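Local coordinates for HTH marR-type domain-containing protein (Streptococcus agalactiae serotype III, PDB 7DVR) that binds heme as a bacterial heme sensor and probably acts as a DNA-binding transcription regulator of the MarR family, at residues L38-H41 with L42-P46; S67-V70 with K71-K75; K85-K88 with R89-Y92; E124-R127 with T128-V132. All blocks are in the same frame, centred on the assembly; numbering follows the deposited sequence.

Contact 1: L38-H41 with L42-P46; sequences LVMH and LYKHP
H45 turns the edge of its imidazole onto the face of H41 one helical turn earlier, an edge-to-face (T-shaped) pair at the C-terminal end of helix 34-44. The ring centroids lie 4.6 Å apart with their planes at 60°. The touching atom is H45 CD2, which sits above the centre of the H41 ring and comes within 3.5 Å of H41 NE2. H41 reaches this place because its CG lies anti to the backbone N (chi1 -162°), while H45 keeps CG beside its own N (chi1 -52°).

Behind the rings stands the backbone ladder. L42 N donates to L38 O at 3.0 Å, and Y43 N and K44 N bond in turn to V39 O and M40 O. The ladder then frays: H41 O receives only weak bonds, from K44 N at 3.2 Å and from H45 N at 3.1 Å, as H45 leaves helical geometry. On another flank the aliphatic part of K44 bends back over M40 O, its CG 3.3 Å from that oxygen.

The remaining side chains tie this helix end into the fold. V39, M40 and Y43 lean on helix 97-117, L38 and V39 also pack on helix 63-75, and L42 lies against M50 of strand 50-51 and L95 of strand 91-95.

Contact 2: S67-V70 with K71-K75; sequences SNLV and KRMEK
K71 opens the second half of this helical stretch by donating its backbone N to S67 O at 3.2 Å. Its side chain then runs away extended, so that beyond the backbone it is CB that stays close, beside S67 O and N68 O.

At R72 the backbone N bonds to N68 O, also at 3.2 Å, and the side chain doubles back along the preceding turn. The chain bends about its CG-CD bond (chi3 51°), which brings the guanidinium over L69: L69 CD1 lies over one face of the flat group, 4.2 Å from R72 NH2. The guanidinium thus lies over one branch of the buried L69.

M73 follows with N donating to L69 O at 3.0 Å. Its CG, placed beside the backbone N (chi1 -69°), passes 3.3 Å from L69 O, and SD then packs against L69 CG at 4.0 Å, the two side chains crossing at a slant. L69 is therefore met by R72 at its CD1 branch and by M73 at CG.

E74 N closes the series on V70 O at 2.9 Å. Its carboxylate looks elsewhere, OE2 making a weak bond to I81 N, while V70 packs on I52 of helix 52-59. Both L69 and M73 also press on helix 34-44. Such a pattern, with apolar L69, V70 and M73 turned to the neighbouring helices while K71 and R72 are exposed, fits the amphipathic second helix of the helix-turn-helix in a MarR-type winged domain, the probable DNA-recognition helix.

Contact 3: K85-K88 with R89-Y92; sequences KTDK and RVKY
D87 O faces two successive backbone N-H groups, R89 N at 2.8 Å and V90 N in a weak bond at 3.3 Å, and this folds the chain into an inverse gamma turn centred on K88. The R89 donor lies well above the carbonyl plane of D87, with a C=O...N angle of 98°, as the tight three-residue turn demands.

The side chains of D87 and R89 meet across the turn. With its CG anti to the backbone N (chi1 -178°), D87 carries OD1 to within 3.5 Å of R89 CB. The other oxygen, OD2, approaches the edge of the R89 guanidinium near its plane, forming a long salt bridge of 3.9 Å to R89 NE. Carboxylate and guanidinium planes are 45° apart, and at this length the pairing is weak. V90 adds a light touch, its CG2 4.1 Å from D87 OD2.

The turn belongs to the hairpin loop between strands 79-83 and 91-95, the wing of the winged-helix fold. V90 and Y92 hydrogen-bond through their backbones to S84 and V82, K91 bonds likewise to I52, and the side chains of V90 and Y92 rest on S51 of strand 50-51.

Contact 4: E124-R127 with T128-V132; sequences EEIR and TTKKV
T129 grips E125 O twice, through OG1 and through its backbone N, both at 2.9 Å, and the two donors come from opposite faces of the carbonyl plane. The hydroxyl reaches back because OG1 stands beside the backbone N (chi1 -61°). T128 repeats the scheme more loosely: its N bonds to E124 O at 2.9 Å, but its OG1 makes only a weak bond of 3.3 Å to the same oxygen. K130 N to I126 O is shorter and straighter (2.8 Å, 174°), and K131 N to R127 O continues the helical ladder.

Among charged groups, R127 turns its guanidinium edge toward E124. The two form a salt bridge within 124-127, in which R127 NH2 donates to E124 OE2 at 3.3 Å with that oxygen in the guanidinium plane, although OE2 itself is met from above the carboxylate plane. NE adds a weak bond to OE1. K131 runs alongside R127, its CD at the edge of the guanidinium near NH1.

Apolar contact is thin: I126 CG2 lies 4.0 Å from K130 CE. I126 also lies about 4 Å from a bound heme.

T128 packs on T128 of the second subunit. The chemistry thus divides the work: the hydroxyls of T128 and T129 bond to carbonyls of their own helix, while E125 and K131 form the charged links across the dimer, in salt bridges with K131 and E125 of the second subunit.

The four contacts come in series along the chain, and none encloses another. Contacts 1, 2 and 3 belong to the winged helix-turn-helix part: helix 34-44, helix 63-75, and the loop entering strand 91-95. Contacts 1 and 2 touch directly, L38 packing on L69 and M73, and V39 on M73, with centres 16 Å apart. Contact 3 lies about 7 Å from each of them at the nearest atoms. Contact 4, on helix 123-139, stands apart at the dimer interface, its centre 31 Å from contact 1 and 47 Å from contact 3. Heme-ligating H114, on helix 97-117, has its side chain about 9 Å from that of I126 and about 11 Å from that of M40.

Contact 1: L38-H41 with L42-P46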
loop_
_atom_site.group_PDB
_atom_site.type_symbol
_atom_site.label_atom_id
_atom_site.label_comp_id
_atom_site.label_asym_id
_atom_site.label_seq_id
_atom_site.Cartn_x
_atom_site.Cartn_y
_atom_site.Cartn_z
ATOM N N LEU A 38 1.582 -18.390 15.844
ATOM C CA LEU A 38 1.150 -19.403 16.843
ATOM C C LEU A 38 2.120 -20.607 16.811
ATOM O O LEU A 38 2.388 -21.186 17.812
ATOM C CB LEU A 38 -0.285 -19.860 16.549
ATOM C CG LEU A 38 -1.398 -18.849 16.856
ATOM C CD1 LEU A 38 -2.795 -19.463 16.798
ATOM C CD2 LEU A 38 -1.189 -18.145 18.185
ATOM N N VAL A 39 2.672 -20.998 15.669
ATOM C CA VAL A 39 3.534 -22.200 15.574
ATOM C C VAL A 39 4.819 -21.868 16.283
ATOM O O VAL A 39 5.314 -22.666 17.052
ATOM C CB VAL A 39 3.844 -22.527 14.084
ATOM C CG1 VAL A 39 5.120 -23.342 13.872
ATOM C CG2 VAL A 39 2.632 -23.165 13.441
ATOM N N MET A 40 5.319 -20.675 16.035
ATOM C CA MET A 40 6.584 -20.279 16.667
ATOM C C MET A 40 6.362 -20.098 18.184
ATOM O O MET A 40 7.309 -20.329 18.982
ATOM C CB MET A 40 7.073 -18.978 16.062
ATOM C CG MET A 40 7.359 -19.050 14.610
ATOM S SD MET A 40 8.413 -20.479 14.255
ATOM C CE MET A 40 9.947 -20.005 15.049
ATOM N N HIS A 41 5.160 -19.676 18.596
ATOM C CA HIS A 41 4.830 -19.565 20.039
ATOM C C HIS A 41 4.851 -20.952 20.682
ATOM O O HIS A 41 5.628 -21.149 21.672
ATOM C CB HIS A 41 3.523 -18.845 20.288
ATOM C CG HIS A 41 3.414 -18.374 21.710
ATOM N ND1 HIS A 41 3.856 -17.113 22.102
ATOM C CD2 HIS A 41 2.957 -18.977 22.831
ATOM C CE1 HIS A 41 3.672 -16.952 23.408
ATOM N NE2 HIS A 41 3.103 -18.078 23.891
ATOM N N LEU A 42 4.086 -21.891 20.133
ATOM C CA LEU A 42 4.124 -23.302 20.567
ATOM C C LEU A 42 5.563 -23.800 20.618
ATOM O O LEU A 42 5.969 -24.401 21.629
ATOM C CB LEU A 42 3.239 -24.175 19.668
ATOM C CG LEU A 42 1.742 -23.916 19.772
ATOM C CD1 LEU A 42 0.891 -24.590 18.710
ATOM C CD2 LEU A 42 1.237 -24.320 21.177
ATOM N N TYR A 43 6.333 -23.578 19.558
ATOM C CA TYR A 43 7.657 -24.228 19.419
ATOM C C TYR A 43 8.591 -23.682 20.495
ATOM O O TYR A 43 9.409 -24.447 21.058
ATOM C CB TYR A 43 8.270 -23.953 18.060
ATOM C CG TYR A 43 9.501 -24.796 17.776
ATOM C CD1 TYR A 43 9.424 -26.178 17.633
ATOM C CD2 TYR A 43 10.753 -24.214 17.697
ATOM C CE1 TYR A 43 10.558 -26.956 17.379
ATOM C CE2 TYR A 43 11.892 -24.971 17.425
ATOM C CZ TYR A 43 11.801 -26.345 17.275
ATOM O OH TYR A 43 12.949 -27.051 17.051
ATOM N N LYS A 44 8.428 -22.398 20.811
ATOM C CA LYS A 44 9.431 -21.703 21.657
ATOM C C LYS A 44 9.055 -21.804 23.135
ATOM O O LYS A 44 9.877 -21.443 23.977
ATOM C CB LYS A 44 9.667 -20.277 21.166
ATOM C CG LYS A 44 10.494 -20.205 19.878
ATOM C CD LYS A 44 11.119 -18.849 19.631
ATOM C CE LYS A 44 10.236 -17.877 18.867
ATOM N NZ LYS A 44 10.998 -17.088 17.869
ATOM N N HIS A 45 7.867 -22.290 23.452
ATOM C CA HIS A 45 7.422 -22.465 24.861
ATOM C C HIS A 45 6.809 -23.846 25.078
ATOM O O HIS A 45 5.721 -23.943 25.616
ATOM C CB HIS A 45 6.442 -21.333 25.225
ATOM C CG HIS A 45 6.951 -19.958 24.928
ATOM N ND1 HIS A 45 8.090 -19.454 25.538
ATOM C CD2 HIS A 45 6.472 -18.966 24.134
ATOM C CE1 HIS A 45 8.295 -18.219 25.123
ATOM N NE2 HIS A 45 7.331 -17.910 24.233
ATOM N N PRO A 46 7.547 -24.952 24.882
ATOM C CA PRO A 46 6.991 -26.307 25.014
ATOM C C PRO A 46 6.620 -26.717 26.458
ATOM O O PRO A 46 5.752 -27.578 26.596
ATOM C CB PRO A 46 8.096 -27.194 24.481
ATOM C CG PRO A 46 9.373 -26.404 24.762
ATOM C CD PRO A 46 8.996 -24.948 24.618
#

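Contact 2: S67-V70 with K71-K75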
loop_
_atom_site.group_PDB
_atom_site.type_symbol
_atom_site.label_atom_id
_atom_site.label_comp_id
_atom_site.label_asym_id
_atom_site.label_seq_id
_atom_site.Cartn_x
_atom_site.Cartn_y
_atom_site.Cartn_z
ATOM N N SER A 67 -11.052 -19.617 16.136
ATOM C CA SER A 67 -11.572 -20.959 15.877
ATOM C C SER A 67 -11.348 -21.315 14.398
ATOM O O SER A 67 -11.074 -22.513 14.048
ATOM C CB SER A 67 -12.998 -20.997 16.256
ATOM O OG SER A 67 -13.541 -22.212 15.766
ATOM N N ASN A 68 -11.499 -20.331 13.517
ATOM C CA ASN A 68 -11.333 -20.629 12.076
ATOM C C ASN A 68 -9.856 -20.852 11.839
ATOM O O ASN A 68 -9.511 -21.788 11.113
ATOM C CB ASN A 68 -11.860 -19.520 11.184
ATOM C CG ASN A 68 -13.373 -19.539 11.119
ATOM O OD1 ASN A 68 -14.027 -18.532 11.390
ATOM N ND2 ASN A 68 -13.935 -20.689 10.772
ATOM N N LEU A 69 -9.041 -19.967 12.394
ATOM C CA LEU A 69 -7.576 -20.077 12.292
ATOM C C LEU A 69 -7.094 -21.446 12.756
ATOM O O LEU A 69 -6.318 -22.036 12.006
ATOM C CB LEU A 69 -6.903 -18.997 13.122
ATOM C CG LEU A 69 -5.388 -19.083 13.152
ATOM C CD1 LEU A 69 -4.844 -18.824 11.753
ATOM C CD2 LEU A 69 -4.816 -18.096 14.162
ATOM N N VAL A 70 -7.471 -21.928 13.948
ATOM C CA VAL A 70 -6.844 -23.186 14.467
ATOM C C VAL A 70 -7.356 -24.395 13.679
ATOM O O VAL A 70 -6.589 -25.373 13.493
ATOM C CB VAL A 70 -7.066 -23.365 15.980
ATOM C CG1 VAL A 70 -6.425 -22.210 16.686
ATOM C CG2 VAL A 70 -8.522 -23.498 16.316
ATOM N N LYS A 71 -8.564 -24.310 13.141
ATOM C CA LYS A 71 -9.144 -25.435 12.369
ATOM C C LYS A 71 -8.359 -25.619 11.056
ATOM O O LYS A 71 -8.162 -26.794 10.615
ATOM C CB LYS A 71 -10.624 -25.196 12.074
ATOM C CG LYS A 71 -11.271 -26.386 11.389
ATOM C CD LYS A 71 -12.793 -26.426 11.436
ATOM C CE LYS A 71 -13.331 -27.544 10.562
ATOM N NZ LYS A 71 -14.812 -27.518 10.462
ATOM N N ARG A 72 -7.950 -24.498 10.465
ATOM C CA ARG A 72 -7.107 -24.461 9.242
ATOM C C ARG A 72 -5.664 -24.855 9.555
ATOM O O ARG A 72 -5.008 -25.441 8.711
ATOM C CB ARG A 72 -7.104 -23.063 8.640
ATOM C CG ARG A 72 -8.213 -22.863 7.624
ATOM C CD ARG A 72 -8.635 -21.410 7.641
ATOM N NE ARG A 72 -7.496 -20.512 7.507
ATOM C CZ ARG A 72 -7.390 -19.300 8.055
ATOM N NH1 ARG A 72 -8.345 -18.816 8.831
ATOM N NH2 ARG A 72 -6.311 -18.571 7.823
ATOM N N MET A 73 -5.158 -24.553 10.743
ATOM C CA MET A 73 -3.810 -25.019 11.139
ATOM C C MET A 73 -3.831 -26.541 11.250
ATOM O O MET A 73 -2.920 -27.162 10.761
ATOM C CB MET A 73 -3.368 -24.371 12.447
ATOM C CG MET A 73 -3.105 -22.891 12.281
ATOM S SD MET A 73 -2.782 -22.051 13.841
ATOM C CE MET A 73 -1.098 -22.629 14.065
ATOM N N GLU A 74 -4.892 -27.098 11.820
ATOM C CA GLU A 74 -5.119 -28.556 11.947
ATOM C C GLU A 74 -5.222 -29.159 10.542
ATOM O O GLU A 74 -4.505 -30.138 10.294
ATOM C CB GLU A 74 -6.368 -28.878 12.771
ATOM C CG GLU A 74 -6.610 -30.358 13.007
ATOM C CD GLU A 74 -7.593 -30.673 14.132
ATOM O OE1 GLU A 74 -8.701 -30.103 14.101
ATOM O OE2 GLU A 74 -7.240 -31.476 15.091
ATOM N N LYS A 75 -6.074 -28.593 9.690
ATOM C CA LYS A 75 -6.222 -29.001 8.247
ATOM C C LYS A 75 -4.856 -29.106 7.599
ATOM O O LYS A 75 -4.545 -30.128 6.960
ATOM C CB LYS A 75 -7.096 -28.012 7.471
ATOM C CG LYS A 75 -8.579 -28.372 7.473
ATOM C CD LYS A 75 -9.549 -27.214 7.210
ATOM C CE LYS A 75 -11.014 -27.614 7.262
ATOM N NZ LYS A 75 -11.481 -28.217 5.982
#

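Contact 3: K85-K88 with R89-Y92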
loop_
_atom_site.group_PDB
_atom_site.type_symbol
_atom_site.label_atom_id
_atom_site.label_comp_id
_atom_site.label_asym_id
_atom_site.label_seq_id
_atom_site.Cartn_x
_atom_site.Cartn_y
_atom_site.Cartn_z
ATOM N N LYS A 85 -8.350 -32.929 29.431
ATOM C CA LYS A 85 -8.789 -34.228 29.999
ATOM C C LYS A 85 -9.703 -33.971 31.205
ATOM O O LYS A 85 -10.669 -34.711 31.409
ATOM C CB LYS A 85 -7.577 -35.012 30.493
ATOM C CG LYS A 85 -7.908 -36.290 31.252
ATOM C CD LYS A 85 -8.014 -37.518 30.370
ATOM C CE LYS A 85 -8.903 -38.588 30.960
ATOM N NZ LYS A 85 -9.609 -39.331 29.893
ATOM N N THR A 86 -9.343 -32.977 31.992
ATOM C CA THR A 86 -10.027 -32.627 33.252
ATOM C C THR A 86 -11.360 -31.977 32.895
ATOM O O THR A 86 -12.352 -32.296 33.540
ATOM C CB THR A 86 -9.153 -31.666 34.049
ATOM O OG1 THR A 86 -9.177 -30.470 33.275
ATOM C CG2 THR A 86 -7.739 -32.152 34.247
ATOM N N ASP A 87 -11.354 -31.088 31.903
ATOM C CA ASP A 87 -12.547 -30.312 31.486
ATOM C C ASP A 87 -12.663 -30.262 29.959
ATOM O O ASP A 87 -12.063 -29.366 29.379
ATOM C CB ASP A 87 -12.427 -28.882 31.973
ATOM C CG ASP A 87 -13.647 -28.065 31.602
ATOM O OD1 ASP A 87 -14.599 -28.659 31.075
ATOM O OD2 ASP A 87 -13.670 -26.864 31.891
ATOM N N LYS A 88 -13.542 -31.042 29.340
ATOM C CA LYS A 88 -13.654 -31.086 27.856
ATOM C C LYS A 88 -14.511 -29.929 27.316
ATOM O O LYS A 88 -15.573 -30.215 26.737
ATOM C CB LYS A 88 -14.170 -32.462 27.456
ATOM C CG LYS A 88 -13.153 -33.586 27.656
ATOM C CD LYS A 88 -13.603 -34.971 27.177
ATOM C CE LYS A 88 -14.292 -34.988 25.825
ATOM N NZ LYS A 88 -13.470 -35.654 24.787
ATOM N N ARG A 89 -14.053 -28.691 27.526
ATOM C CA ARG A 89 -14.653 -27.391 27.118
ATOM C C ARG A 89 -13.484 -26.485 26.745
ATOM O O ARG A 89 -13.663 -25.580 25.914
ATOM C CB ARG A 89 -15.453 -26.766 28.273
ATOM C CG ARG A 89 -15.686 -25.260 28.154
ATOM C CD ARG A 89 -16.763 -24.695 29.096
ATOM N NE ARG A 89 -16.268 -24.419 30.436
ATOM C CZ ARG A 89 -16.791 -23.523 31.282
ATOM N NH1 ARG A 89 -17.838 -22.778 30.957
ATOM N NH2 ARG A 89 -16.255 -23.368 32.479
ATOM N N VAL A 90 -12.332 -26.751 27.371
ATOM C CA VAL A 90 -11.047 -26.103 27.067
ATOM C C VAL A 90 -10.416 -26.956 25.948
ATOM O O VAL A 90 -10.398 -28.200 26.111
ATOM C CB VAL A 90 -10.152 -25.999 28.309
ATOM C CG1 VAL A 90 -8.794 -25.418 28.012
ATOM C CG2 VAL A 90 -10.810 -25.170 29.412
ATOM N N LYS A 91 -10.007 -26.321 24.876
ATOM C CA LYS A 91 -9.363 -27.016 23.740
ATOM C C LYS A 91 -7.905 -26.660 23.795
ATOM O O LYS A 91 -7.608 -25.474 23.588
ATOM C CB LYS A 91 -9.873 -26.531 22.383
ATOM C CG LYS A 91 -11.323 -26.821 22.056
ATOM C CD LYS A 91 -11.833 -28.191 22.454
ATOM C CE LYS A 91 -13.335 -28.164 22.628
ATOM N NZ LYS A 91 -13.856 -29.437 23.181
ATOM N N TYR A 92 -7.012 -27.657 23.868
ATOM C CA TYR A 92 -5.589 -27.324 23.825
ATOM C C TYR A 92 -5.003 -27.725 22.436
ATOM O O TYR A 92 -5.544 -28.618 21.765
ATOM C CB TYR A 92 -4.846 -28.095 24.894
ATOM C CG TYR A 92 -4.908 -27.508 26.302
ATOM C CD1 TYR A 92 -4.385 -26.241 26.609
ATOM C CD2 TYR A 92 -5.515 -28.240 27.279
ATOM C CE1 TYR A 92 -4.504 -25.687 27.877
ATOM C CE2 TYR A 92 -5.689 -27.675 28.547
ATOM C CZ TYR A 92 -5.125 -26.446 28.855
ATOM O OH TYR A 92 -5.235 -26.079 30.182
#

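Contact 4: E124-R127 with T128-V132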
loop_
_atom_site.group_PDB
_atom_site.type_symbol
_atom_site.label_atom_id
_atom_site.label_comp_id
_atom_site.label_asym_id
_atom_site.label_seq_id
_atom_site.Cartn_x
_atom_site.Cartn_y
_atom_site.Cartn_z
ATOM N N GLU A 124 20.640 2.934 10.694
ATOM C CA GLU A 124 20.352 4.383 10.755
ATOM C C GLU A 124 19.296 4.716 9.708
ATOM O O GLU A 124 18.335 5.421 10.031
ATOM C CB GLU A 124 21.601 5.237 10.517
ATOM C CG GLU A 124 21.263 6.712 10.347
ATOM C CD GLU A 124 20.789 7.404 11.624
ATOM O OE1 GLU A 124 20.762 6.727 12.694
ATOM O OE2 GLU A 124 20.526 8.634 11.577
ATOM N N GLU A 125 19.496 4.228 8.484
ATOM C CA GLU A 125 18.543 4.452 7.366
ATOM C C GLU A 125 17.135 3.904 7.698
ATOM O O GLU A 125 16.109 4.567 7.339
ATOM C CB GLU A 125 19.107 3.829 6.100
ATOM C CG GLU A 125 20.218 4.652 5.478
ATOM C CD GLU A 125 20.851 3.992 4.256
ATOM O OE1 GLU A 125 20.823 2.728 4.154
ATOM O OE2 GLU A 125 21.366 4.743 3.388
ATOM N N ILE A 126 17.073 2.750 8.358
ATOM C CA ILE A 126 15.782 2.120 8.811
ATOM C C ILE A 126 15.131 3.077 9.803
ATOM O O ILE A 126 13.945 3.413 9.636
ATOM C CB ILE A 126 16.002 0.742 9.466
ATOM C CG1 ILE A 126 16.535 -0.300 8.481
ATOM C CG2 ILE A 126 14.735 0.239 10.168
ATOM C CD1 ILE A 126 15.827 -0.353 7.188
ATOM N N ARG A 127 15.925 3.533 10.775
ATOM C CA ARG A 127 15.454 4.409 11.865
ATOM C C ARG A 127 14.872 5.681 11.264
ATOM O O ARG A 127 13.814 6.114 11.724
ATOM C CB ARG A 127 16.619 4.735 12.795
ATOM C CG ARG A 127 16.191 5.290 14.147
ATOM C CD ARG A 127 17.250 6.164 14.827
ATOM N NE ARG A 127 17.725 7.260 13.982
ATOM C CZ ARG A 127 17.056 8.392 13.725
ATOM N NH1 ARG A 127 15.859 8.624 14.245
ATOM N NH2 ARG A 127 17.599 9.304 12.940
ATOM N N THR A 128 15.569 6.232 10.270
ATOM C CA THR A 128 15.185 7.460 9.538
ATOM C C THR A 128 13.851 7.210 8.820
ATOM O O THR A 128 12.830 7.904 9.103
ATOM C CB THR A 128 16.267 7.858 8.532
ATOM O OG1 THR A 128 17.359 8.447 9.273
ATOM C CG2 THR A 128 15.815 8.900 7.529
ATOM N N THR A 129 13.867 6.230 7.932
ATOM C CA THR A 129 12.646 5.816 7.215
ATOM C C THR A 129 11.460 5.619 8.165
ATOM O O THR A 129 10.376 6.192 7.888
ATOM C CB THR A 129 12.923 4.547 6.434
ATOM O OG1 THR A 129 13.951 4.787 5.481
ATOM C CG2 THR A 129 11.678 4.127 5.695
ATOM N N LYS A 130 11.622 4.838 9.225
ATOM C CA LYS A 130 10.582 4.640 10.265
ATOM C C LYS A 130 10.085 5.976 10.807
ATOM O O LYS A 130 8.882 6.151 10.984
ATOM C CB LYS A 130 11.100 3.803 11.426
ATOM C CG LYS A 130 11.185 2.315 11.122
ATOM C CD LYS A 130 11.388 1.475 12.363
ATOM C CE LYS A 130 11.291 -0.019 12.112
ATOM N NZ LYS A 130 11.322 -0.782 13.386
ATOM N N LYS A 131 10.976 6.887 11.127
ATOM C CA LYS A 131 10.546 8.203 11.613
ATOM C C LYS A 131 9.775 8.946 10.565
ATOM O O LYS A 131 8.873 9.686 10.930
ATOM C CB LYS A 131 11.771 9.027 12.001
ATOM C CG LYS A 131 11.528 10.457 12.479
ATOM C CD LYS A 131 12.803 10.991 13.109
ATOM C CE LYS A 131 12.725 12.370 13.756
ATOM N NZ LYS A 131 12.633 13.417 12.713
ATOM N N VAL A 132 10.144 8.860 9.296
ATOM C CA VAL A 132 9.439 9.682 8.306
ATOM C C VAL A 132 8.007 9.152 8.167
ATOM O O VAL A 132 7.087 9.953 8.092
ATOM C CB VAL A 132 10.204 9.683 6.996
ATOM C CG1 VAL A 132 9.368 10.314 5.937
ATOM C CG2 VAL A 132 11.525 10.453 7.162
#